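Local coordinates for protein gp18 (Listeria monocytogenes EGD-e, PDB 3GS9) that probably serves as a structural component of a prophage tail, as a member of the prophage endopeptidase tail family, at residues P90-T95 with P167-L172; Y94-G99 with N149-I154; D102-G107 with Q142-N147; A269-V274 with V328-Q333. One frame throughout, in Å; residues are numbered along the deposited sequence.

Interaction 1 of 4, residues P90-T95 with P167-L172; sequences PHIYYT and PDNRHL
Tyr93 lays one face of its ring over the pyrrolidine of Pro167, whose CG stands 3.9 Å from the ring centroid and 23° off the ring normal, the geometry of a CH-pi contact. The proline atom is displaced toward the rim, nearest to the CG of Tyr93, which is held anti to its own backbone N (chi1 170°) and so meets the proline. The Leu172 side chain crosses that of Tyr93 at about a right angle, its CD2 3.5 Å from Tyr93 CD1. Beside this apolar group, His91 turns a ring edge to the hairpin: His91 CE1 lies 3.5 Å from Asn169 O, near the imidazole plane. His91 ND1 works locally, accepting from Tyr93 N in a nearly straight bond, 3.0 Å and 167°. Ile92 completes the patch with two branches, CG2 packing on Asn169 CA at 3.7 Å, while CG1 meets the guanidinium edge of the extended Arg170 at NE. The receiving surface is a beta hairpin: its type II' turn, Asp168 to His171, offers Asn169 and Arg170, and Pro167 and Leu172 sit on the flanking strands. With no hydrogen bond crossing directly, segment 90-95 and the hairpin are held to each other by apolar and CH-pi contacts, while His91 NE2 and the Asn169 amide are satisfied by Gln67, Glu68 and Gly66, which tie both segments to a third part of the chain.

Interaction 2 of 4, residues Y94-G99 with N149-I154; sequences YTCQDG and NYLTLI
The 3-10 segment 94-98 passes the first turn of helix 150-161 with Gln97 CA and Leu151 CA 5.1 Å apart, and one backbone hydrogen bond links the two segments: Tyr150 N to Gly99 O, 2.9 Å, bent to 143° at the hydrogen. The donor stands above the carbonyl plane of Gly99. That glycine also covers a face of the Tyr150 ring, its CA 3.8 Å from the ring centroid and only 8° off the normal, a CH-pi contact to which glycine contributes only backbone atoms; Tyr150 OH reaches on to Asp122 O. Cys96 sets SG between its backbone N and carbonyl carbon, where the sulphur meets Leu151 CB at 3.7 Å. Leu151 carries one methyl further, CD2 approaching the edge of the Tyr94 ring at CD1. Further along, Gln97 CG, in one of two deposited conformers, rests beside Asn149 OD1. This same oxygen accepts from Thr152 N at 3.0 Å, in a straight bond of 170° at the hydrogen, and Asn149 ND2 donates back to Thr152 OG1. Asp98 faces the second subunit, through backbone hydrogen bonds and a long, weak ion pair with Arg240 of that chain. Asn149 is thus a side-chain N-cap, and the 3-10 segment lies against the capped end, the Gly99 carbonyl that follows it taking up the NH of the first helical residue, Tyr150.

Interaction 3 of 4, residues D102-G107 with Q142-N147; sequences DDAITG and QENFGN
Thr106 OG1 is gripped by two partners: it accepts from Asn144 N at 2.9 Å, with 164° at the hydrogen, and lies 2.7 Å from a water oxygen that in turn donates to Asn144 OD1. The Thr106 and Asn144 side chains run side by side and point the same way, and the water closes a polar bridge between their ends; Thr106 holds OG1 anti to its carbonyl carbon (chi1 -68°), beside its own N. Next to it Ile105 and Phe145 form a hydrogen-bonded antiparallel pair, with Phe145 N to Ile105 O at 2.8 Å. Two residues, Asn144 and Phe145, face the single Ile105, which makes this a G1 beta bulge in the two-stranded sheet of 100-106 and 141-149. The register resumes with Gly107 and Gln142, which exchange two bonds, the shorter from Gln142 N to Gly107 O at 2.8 Å. Ile105 and Phe145 also lie side by side, Ile105 CG1 4.2 Å from Phe145 CB and near the plane of the ring at its edge, on the face turned to helices 111-118 and 150-161. Gln142 shares that face, where its NE2 bonds Asp160 and Tyr161. Asp103 O, also bonded by His117 NE2 and weakly by Asn147 N, receives a CA-H...O contact from Gly146 CA at 3.4 Å.

Interaction 4 of 4, residues A269-V274 with V328-Q333; sequences ATTGSV and VSIMAQ
Gln333 and Thr271 cross obliquely, the amide of the glutamine lying against the strand so that both of its polar atoms are used there. Thr271 OG1 donates to Gln333 OE1 at 2.8 Å, approaching from well above the carbonyl plane of the amide. Two residues earlier on the strand, Ala269 O accepts from Gln333 NE2, 3.0 Å away and with 164° at the hydrogen. This acceptor lies close to the amide plane of Gln333, whereas the donor stands well above the carbonyl plane of Ala269. In the glutamine chain, extended beyond CG, CD is roughly anti to CA (chi2 -160°), which carries CD out toward the strand. Ala269 CB packs on the amide too, 3.9 Å from Gln333 OE1. Thr271 turns its other branch to the helix: CG2 meets Ile330 CG2 at 3.8 Å, these two side chains crossing at about a right angle. Strand 269-274 and helix segment 328-333 pass 8.2 Å apart at a signed crossing angle of -61°, and residues about one helical turn apart, Ile330 and Gln333, both reach Thr271. The strand belongs to the mixed sheet, between 318-321 and 197-202, and the C-terminal helix packs on it. Asn323 ND2 also donates to Gln333 OE1, Gln333 NE2 has a further bond with Asp200 OD2, and Thr271 OG1 one with Ser321 OG. A buried amide with both ends bonded in this way has its rotation fixed, and the helix is tied to the sheet by the two hydrogen bonds of the Gln333 amide beside a small apolar contact of Thr271 with Ile330.

Along the chain the segments of interactions 1 and 2 start from one stretch, sharing Tyr94 and Thr95, and interaction 3 falls within the span that each of them closes; interaction 4 follows in series. Centres of interactions 1 and 2 are about 10 Å apart, and those of 2 and 3 about 15 Å. Helix 150-161 joins all three: Tyr93 OH packs on Leu151 and Ile154, while Leu153 packs on Gly146 and Phe145. Interaction 4 lies on the opposite side of the chain's centre from interactions 1, 2 and 3, its centre about 26 Å from that of interaction 1. The fold thus holds two separate sets of contacts: one round helix 150-161 and one where helix 327-334 meets the six-stranded sheet.

Interaction 1 of 4, residues P90-T95 with P167-L172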
# COMPACT_ATOMS: atom_id res chain seq x y z
N PRO A 90 -10.20 -16.66 -15.20
CA PRO A 90 -9.39 -15.79 -16.07
C PRO A 90 -9.09 -16.40 -17.45
O PRO A 90 -8.92 -17.62 -17.58
CB PRO A 90 -8.07 -15.66 -15.31
CG PRO A 90 -8.48 -15.88 -13.87
CD PRO A 90 -9.51 -16.97 -13.94
N HIS A 91 -9.07 -15.54 -18.45
CA HIS A 91 -8.71 -15.93 -19.80
C HIS A 91 -7.37 -16.70 -19.83
O HIS A 91 -6.47 -16.43 -19.06
CB HIS A 91 -8.66 -14.70 -20.67
CG HIS A 91 -8.50 -15.02 -22.12
ND1 HIS A 91 -7.26 -15.13 -22.70
CD2 HIS A 91 -9.40 -15.32 -23.08
CE1 HIS A 91 -7.41 -15.44 -23.98
NE2 HIS A 91 -8.70 -15.56 -24.23
N ILE A 92 -7.26 -17.67 -20.74
CA ILE A 92 -6.06 -18.49 -20.88
C ILE A 92 -4.75 -17.70 -21.04
O ILE A 92 -3.70 -18.14 -20.62
CB ILE A 92 -6.25 -19.50 -22.07
CG1 ILE A 92 -5.19 -20.60 -22.00
CG2 ILE A 92 -6.34 -18.78 -23.40
CD1 ILE A 92 -5.43 -21.55 -20.89
N TYR A 93 -4.85 -16.47 -21.55
CA TYR A 93 -3.67 -15.58 -21.64
C TYR A 93 -2.93 -15.51 -20.32
O TYR A 93 -1.71 -15.61 -20.29
CB TYR A 93 -4.12 -14.20 -22.04
CG TYR A 93 -3.03 -13.15 -21.92
CD1 TYR A 93 -1.89 -13.23 -22.72
CD2 TYR A 93 -3.18 -12.07 -21.08
CE1 TYR A 93 -0.88 -12.28 -22.61
CE2 TYR A 93 -2.20 -11.09 -20.99
CZ TYR A 93 -1.05 -11.21 -21.77
OH TYR A 93 -0.08 -10.23 -21.69
N TYR A 94 -3.67 -15.36 -19.24
CA TYR A 94 -3.08 -15.14 -17.90
C TYR A 94 -2.29 -16.32 -17.35
O TYR A 94 -1.47 -16.17 -16.44
CB TYR A 94 -4.12 -14.64 -16.91
CG TYR A 94 -4.52 -13.25 -17.27
CD1 TYR A 94 -3.67 -12.21 -17.02
CD2 TYR A 94 -5.67 -13.01 -17.98
CE1 TYR A 94 -3.98 -10.91 -17.40
CE2 TYR A 94 -6.01 -11.70 -18.37
CZ TYR A 94 -5.16 -10.67 -18.07
OH TYR A 94 -5.42 -9.38 -18.42
N THR A 95 -2.50 -17.51 -17.96
CA THR A 95 -1.68 -18.66 -17.60
C THR A 95 -0.21 -18.57 -18.03
O THR A 95 0.57 -19.39 -17.61
CB THR A 95 -2.28 -20.03 -18.11
OG1 THR A 95 -2.17 -20.14 -19.54
CG2 THR A 95 -3.73 -20.19 -17.63
N PRO A 167 -4.86 -10.85 -27.02
CA PRO A 167 -4.83 -12.31 -27.07
C PRO A 167 -6.04 -12.92 -27.75
O PRO A 167 -7.18 -12.54 -27.42
CB PRO A 167 -4.84 -12.72 -25.57
CG PRO A 167 -4.56 -11.50 -24.80
CD PRO A 167 -5.14 -10.38 -25.65
N ASP A 168 -5.78 -13.83 -28.69
CA ASP A 168 -6.81 -14.75 -29.25
C ASP A 168 -6.41 -16.15 -28.76
O ASP A 168 -5.51 -16.78 -29.32
CB ASP A 168 -6.87 -14.69 -30.78
CG ASP A 168 -7.83 -15.68 -31.37
OD1 ASP A 168 -8.55 -16.35 -30.62
OD2 ASP A 168 -7.86 -15.80 -32.63
N ASN A 169 -7.03 -16.61 -27.68
CA ASN A 169 -6.51 -17.73 -26.90
C ASN A 169 -5.04 -17.53 -26.61
O ASN A 169 -4.71 -16.49 -26.02
CB ASN A 169 -6.92 -19.04 -27.54
CG ASN A 169 -8.44 -19.19 -27.51
OD1 ASN A 169 -9.00 -19.22 -26.42
ND2 ASN A 169 -9.10 -19.20 -28.65
N ARG A 170 -4.16 -18.45 -26.99
CA ARG A 170 -2.74 -18.28 -26.69
C ARG A 170 -1.97 -17.65 -27.86
O ARG A 170 -0.75 -17.68 -27.89
CB ARG A 170 -2.10 -19.62 -26.33
CG ARG A 170 -2.67 -20.28 -25.10
CD ARG A 170 -2.02 -21.68 -24.99
NE ARG A 170 -2.65 -22.47 -23.96
CZ ARG A 170 -2.24 -23.67 -23.58
NH1 ARG A 170 -1.18 -24.25 -24.14
NH2 ARG A 170 -2.91 -24.29 -22.61
N HIS A 171 -2.67 -17.07 -28.82
CA HIS A 171 -2.00 -16.35 -29.89
C HIS A 171 -2.10 -14.86 -29.57
O HIS A 171 -3.19 -14.29 -29.56
CB HIS A 171 -2.60 -16.67 -31.27
CG HIS A 171 -1.92 -15.94 -32.38
ND1 HIS A 171 -0.65 -16.24 -32.79
CD2 HIS A 171 -2.31 -14.87 -33.11
CE1 HIS A 171 -0.30 -15.42 -33.76
NE2 HIS A 171 -1.29 -14.58 -33.97
N LEU A 172 -0.92 -14.25 -29.42
CA LEU A 172 -0.76 -12.87 -28.99
C LEU A 172 -0.39 -11.90 -30.12
O LEU A 172 0.67 -12.03 -30.75
CB LEU A 172 0.31 -12.76 -27.90
CG LEU A 172 0.30 -13.80 -26.77
CD1 LEU A 172 1.43 -13.56 -25.81
CD2 LEU A 172 -1.05 -13.82 -26.08

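Interaction 2 of 4, residues Y94-G99 with N149-I154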
# COMPACT_ATOMS: atom_id res chain seq x y z
N TYR A 94 -3.67 -15.36 -19.24
CA TYR A 94 -3.08 -15.14 -17.90
C TYR A 94 -2.29 -16.32 -17.35
O TYR A 94 -1.47 -16.17 -16.44
CB TYR A 94 -4.12 -14.64 -16.91
CG TYR A 94 -4.52 -13.25 -17.27
CD1 TYR A 94 -3.67 -12.21 -17.02
CD2 TYR A 94 -5.67 -13.01 -17.98
CE1 TYR A 94 -3.98 -10.91 -17.40
CE2 TYR A 94 -6.01 -11.70 -18.37
CZ TYR A 94 -5.16 -10.67 -18.07
OH TYR A 94 -5.42 -9.38 -18.42
N THR A 95 -2.50 -17.51 -17.96
CA THR A 95 -1.68 -18.66 -17.60
C THR A 95 -0.21 -18.57 -18.03
O THR A 95 0.57 -19.39 -17.61
CB THR A 95 -2.28 -20.03 -18.11
OG1 THR A 95 -2.17 -20.14 -19.54
CG2 THR A 95 -3.73 -20.19 -17.63
N CYS A 96 0.15 -17.59 -18.86
CA CYS A 96 1.56 -17.37 -19.21
C CYS A 96 2.43 -17.04 -18.00
O CYS A 96 3.67 -17.18 -18.04
CB CYS A 96 1.73 -16.31 -20.32
SG CYS A 96 1.49 -14.61 -19.91
N GLN A 97 1.80 -16.60 -16.93
CA GLN A 97 2.52 -16.34 -15.71
C GLN A 97 3.14 -17.59 -15.08
O GLN A 97 4.07 -17.47 -14.24
CB GLN A 97 1.61 -15.65 -14.69
CG GLN A 97 2.39 -14.87 -13.68
CD GLN A 97 1.70 -14.78 -12.36
OE1 GLN A 97 0.49 -15.01 -12.26
NE2 GLN A 97 2.47 -14.45 -11.31
N ASP A 98 2.69 -18.78 -15.52
CA ASP A 98 3.29 -20.05 -15.08
C ASP A 98 4.68 -20.30 -15.69
O ASP A 98 5.38 -21.21 -15.29
CB ASP A 98 2.34 -21.24 -15.40
CG ASP A 98 1.13 -21.33 -14.46
OD1 ASP A 98 1.17 -20.76 -13.35
OD2 ASP A 98 0.15 -22.02 -14.84
N GLY A 99 5.06 -19.47 -16.65
CA GLY A 99 6.35 -19.58 -17.36
C GLY A 99 7.33 -18.55 -16.87
O GLY A 99 6.95 -17.43 -16.53
N ASN A 149 8.66 -13.76 -14.87
CA ASN A 149 7.60 -14.57 -15.46
C ASN A 149 7.14 -13.93 -16.77
O ASN A 149 7.34 -12.74 -16.99
CB ASN A 149 6.43 -14.80 -14.51
CG ASN A 149 5.64 -13.58 -14.29
OD1 ASN A 149 4.84 -13.18 -15.14
ND2 ASN A 149 5.89 -12.89 -13.16
N TYR A 150 6.50 -14.73 -17.61
CA TYR A 150 6.19 -14.26 -18.97
C TYR A 150 5.25 -13.07 -19.00
O TYR A 150 5.37 -12.19 -19.87
CB TYR A 150 5.61 -15.39 -19.83
CG TYR A 150 6.52 -16.57 -20.13
CD1 TYR A 150 7.89 -16.55 -19.83
CD2 TYR A 150 6.00 -17.68 -20.77
CE1 TYR A 150 8.70 -17.65 -20.12
CE2 TYR A 150 6.81 -18.78 -21.09
CZ TYR A 150 8.15 -18.76 -20.77
OH TYR A 150 8.92 -19.87 -21.08
N LEU A 151 4.27 -13.04 -18.09
CA LEU A 151 3.31 -11.94 -18.09
C LEU A 151 4.00 -10.61 -17.71
O LEU A 151 3.78 -9.58 -18.34
CB LEU A 151 2.18 -12.25 -17.11
CG LEU A 151 1.02 -11.27 -17.05
CD1 LEU A 151 0.37 -11.07 -18.40
CD2 LEU A 151 -0.01 -11.78 -16.07
N THR A 152 4.82 -10.64 -16.66
CA THR A 152 5.54 -9.44 -16.22
C THR A 152 6.46 -8.90 -17.33
O THR A 152 6.51 -7.67 -17.57
CB THR A 152 6.34 -9.72 -14.94
OG1 THR A 152 5.41 -10.05 -13.92
CG2 THR A 152 7.17 -8.49 -14.57
N LEU A 153 7.11 -9.82 -18.04
CA LEU A 153 7.99 -9.46 -19.14
C LEU A 153 7.18 -8.81 -20.27
O LEU A 153 7.58 -7.77 -20.81
CB LEU A 153 8.81 -10.67 -19.62
CG LEU A 153 9.89 -11.21 -18.64
CD1 LEU A 153 10.59 -12.40 -19.30
CD2 LEU A 153 10.86 -10.10 -18.20
N ILE A 154 6.06 -9.43 -20.65
CA ILE A 154 5.19 -8.86 -21.67
C ILE A 154 4.76 -7.45 -21.26
O ILE A 154 4.82 -6.50 -22.03
CB ILE A 154 3.98 -9.76 -21.92
CG1 ILE A 154 4.41 -11.02 -22.66
CG2 ILE A 154 2.89 -9.01 -22.69
CD1 ILE A 154 3.31 -12.04 -22.87

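Interaction 3 of 4, residues D102-G107 with Q142-N147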
# COMPACT_ATOMS: atom_id res chain seq x y z
N ASP A 102 14.41 -17.03 -16.91
CA ASP A 102 15.40 -16.64 -15.92
C ASP A 102 16.57 -15.89 -16.56
O ASP A 102 17.29 -15.12 -15.90
CB ASP A 102 15.92 -17.90 -15.19
CG ASP A 102 14.81 -18.69 -14.50
OD1 ASP A 102 14.13 -18.12 -13.61
OD2 ASP A 102 14.62 -19.90 -14.82
N ASP A 103 16.79 -16.19 -17.84
CA ASP A 103 17.93 -15.61 -18.60
C ASP A 103 17.61 -14.16 -18.97
O ASP A 103 16.45 -13.83 -19.22
CB ASP A 103 18.19 -16.41 -19.86
CG ASP A 103 18.72 -17.83 -19.57
OD1 ASP A 103 19.31 -18.02 -18.49
OD2 ASP A 103 18.53 -18.72 -20.42
N ALA A 104 18.63 -13.30 -19.01
CA ALA A 104 18.45 -11.89 -19.28
C ALA A 104 19.36 -11.49 -20.44
O ALA A 104 20.39 -12.13 -20.69
CB ALA A 104 18.72 -11.05 -18.00
N ILE A 105 18.94 -10.48 -21.21
CA ILE A 105 19.70 -9.99 -22.35
C ILE A 105 19.83 -8.47 -22.30
O ILE A 105 18.98 -7.76 -21.76
CB ILE A 105 19.10 -10.42 -23.69
CG1 ILE A 105 17.64 -9.94 -23.84
CG2 ILE A 105 19.19 -11.93 -23.85
CD1 ILE A 105 17.10 -10.16 -25.21
N THR A 106 20.95 -7.99 -22.83
CA THR A 106 21.27 -6.59 -22.83
C THR A 106 21.69 -6.14 -24.21
O THR A 106 22.56 -6.75 -24.83
CB THR A 106 22.40 -6.34 -21.84
OG1 THR A 106 21.89 -6.57 -20.52
CG2 THR A 106 22.94 -4.94 -21.97
N GLY A 107 21.09 -5.06 -24.68
CA GLY A 107 21.42 -4.56 -25.99
C GLY A 107 20.30 -3.80 -26.61
O GLY A 107 19.23 -3.64 -25.99
N GLN A 142 17.65 -2.41 -24.02
CA GLN A 142 17.37 -3.26 -22.88
C GLN A 142 18.60 -3.45 -22.01
O GLN A 142 19.72 -3.55 -22.53
CB GLN A 142 16.85 -4.60 -23.36
CG GLN A 142 15.58 -4.47 -24.19
CD GLN A 142 14.34 -4.10 -23.39
OE1 GLN A 142 14.26 -4.26 -22.17
NE2 GLN A 142 13.36 -3.58 -24.10
N GLU A 143 18.39 -3.44 -20.71
CA GLU A 143 19.44 -3.83 -19.77
C GLU A 143 18.89 -4.95 -18.88
O GLU A 143 17.93 -4.75 -18.11
CB GLU A 143 19.89 -2.62 -18.94
CG GLU A 143 20.62 -1.55 -19.78
CD GLU A 143 21.12 -0.34 -19.00
OE1 GLU A 143 20.95 -0.29 -17.76
OE2 GLU A 143 21.70 0.57 -19.64
N ASN A 144 19.45 -6.15 -19.04
CA ASN A 144 19.02 -7.32 -18.30
C ASN A 144 17.53 -7.56 -18.51
O ASN A 144 16.78 -7.79 -17.55
CB ASN A 144 19.40 -7.14 -16.82
CG ASN A 144 20.90 -7.05 -16.63
OD1 ASN A 144 21.64 -7.80 -17.25
ND2 ASN A 144 21.36 -6.10 -15.82
N PHE A 145 17.08 -7.49 -19.77
CA PHE A 145 15.68 -7.87 -20.06
C PHE A 145 15.50 -9.38 -19.86
O PHE A 145 16.11 -10.19 -20.55
CB PHE A 145 15.22 -7.49 -21.47
CG PHE A 145 13.85 -8.05 -21.79
CD1 PHE A 145 12.72 -7.49 -21.22
CD2 PHE A 145 13.70 -9.20 -22.57
CE1 PHE A 145 11.48 -8.02 -21.50
CE2 PHE A 145 12.48 -9.75 -22.83
CZ PHE A 145 11.34 -9.15 -22.28
N GLY A 146 14.63 -9.75 -18.91
CA GLY A 146 14.42 -11.14 -18.55
C GLY A 146 14.40 -11.33 -17.06
O GLY A 146 14.14 -10.40 -16.29
N ASN A 147 14.67 -12.56 -16.63
CA ASN A 147 14.60 -12.89 -15.21
C ASN A 147 13.24 -12.57 -14.61
O ASN A 147 13.11 -11.85 -13.62
CB ASN A 147 15.76 -12.22 -14.45
CG ASN A 147 15.96 -12.79 -13.06
OD1 ASN A 147 15.32 -13.77 -12.69
ND2 ASN A 147 16.85 -12.17 -12.29
O HOH W 1 21.84 -9.16 -19.77

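Interaction 4 of 4, residues A269-V274 with V328-Q333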
# COMPACT_ATOMS: atom_id res chain seq x y z
N ALA A 269 -8.68 14.61 -16.74
CA ALA A 269 -8.77 13.17 -16.58
C ALA A 269 -10.27 12.84 -16.49
O ALA A 269 -10.95 13.25 -15.56
CB ALA A 269 -8.00 12.73 -15.32
N THR A 270 -10.74 12.05 -17.45
CA THR A 270 -12.18 11.83 -17.68
C THR A 270 -12.42 10.34 -17.79
O THR A 270 -11.86 9.67 -18.70
CB THR A 270 -12.62 12.52 -19.00
OG1 THR A 270 -12.34 13.92 -18.89
CG2 THR A 270 -14.11 12.30 -19.28
N THR A 271 -13.20 9.82 -16.85
CA THR A 271 -13.51 8.40 -16.76
C THR A 271 -14.97 8.24 -16.45
O THR A 271 -15.47 8.83 -15.51
CB THR A 271 -12.69 7.69 -15.65
OG1 THR A 271 -11.29 7.80 -15.95
CG2 THR A 271 -13.11 6.21 -15.52
N GLY A 272 -15.64 7.43 -17.25
CA GLY A 272 -17.06 7.24 -17.10
C GLY A 272 -17.55 5.87 -17.47
O GLY A 272 -16.88 5.12 -18.19
N SER A 273 -18.75 5.58 -16.99
CA SER A 273 -19.45 4.35 -17.31
C SER A 273 -20.62 4.70 -18.20
O SER A 273 -21.46 5.53 -17.84
CB SER A 273 -19.94 3.68 -16.03
OG SER A 273 -18.86 3.41 -15.14
N VAL A 274 -20.69 4.05 -19.35
CA VAL A 274 -21.69 4.35 -20.34
C VAL A 274 -22.35 3.08 -20.88
O VAL A 274 -21.81 1.98 -20.81
CB VAL A 274 -21.07 5.15 -21.52
CG1 VAL A 274 -20.28 6.35 -21.00
CG2 VAL A 274 -20.18 4.27 -22.38
N VAL A 328 -5.41 1.99 -11.46
CA VAL A 328 -5.84 2.37 -10.10
C VAL A 328 -6.40 3.81 -10.06
O VAL A 328 -7.37 4.08 -9.36
CB VAL A 328 -4.70 2.23 -9.05
CG1 VAL A 328 -5.16 2.70 -7.67
CG2 VAL A 328 -4.24 0.80 -8.98
N SER A 329 -5.77 4.72 -10.82
CA SER A 329 -6.29 6.09 -10.94
C SER A 329 -7.66 6.08 -11.64
O SER A 329 -8.57 6.81 -11.24
CB SER A 329 -5.32 6.99 -11.69
OG SER A 329 -5.87 8.29 -11.78
N ILE A 330 -7.80 5.24 -12.67
CA ILE A 330 -9.09 5.07 -13.35
C ILE A 330 -10.15 4.52 -12.40
O ILE A 330 -11.28 5.03 -12.37
CB ILE A 330 -8.96 4.19 -14.63
CG1 ILE A 330 -8.26 5.00 -15.74
CG2 ILE A 330 -10.36 3.69 -15.09
CD1 ILE A 330 -7.90 4.19 -17.03
N MSE A 331 -9.80 3.51 -11.61
CA MSE A 331 -10.76 2.93 -10.65
C MSE A 331 -11.17 3.92 -9.55
O MSE A 331 -12.33 3.94 -9.13
CB MSE A 331 -10.19 1.65 -10.03
CG MSE A 331 -9.91 0.53 -11.04
SE MSE A 331 -9.22 -1.13 -10.17
CE MSE A 331 -7.70 -0.45 -9.15
N ALA A 332 -10.23 4.75 -9.09
CA ALA A 332 -10.52 5.83 -8.12
C ALA A 332 -11.63 6.74 -8.64
O ALA A 332 -12.60 7.03 -7.94
CB ALA A 332 -9.27 6.64 -7.83
N GLN A 333 -11.48 7.17 -9.89
CA GLN A 333 -12.51 7.99 -10.58
C GLN A 333 -13.85 7.28 -10.67
O GLN A 333 -14.89 7.88 -10.38
CB GLN A 333 -12.03 8.36 -11.98
CG GLN A 333 -10.88 9.37 -11.98
CD GLN A 333 -10.75 10.10 -13.32
OE1 GLN A 333 -10.07 9.62 -14.25
NE2 GLN A 333 -11.37 11.28 -13.40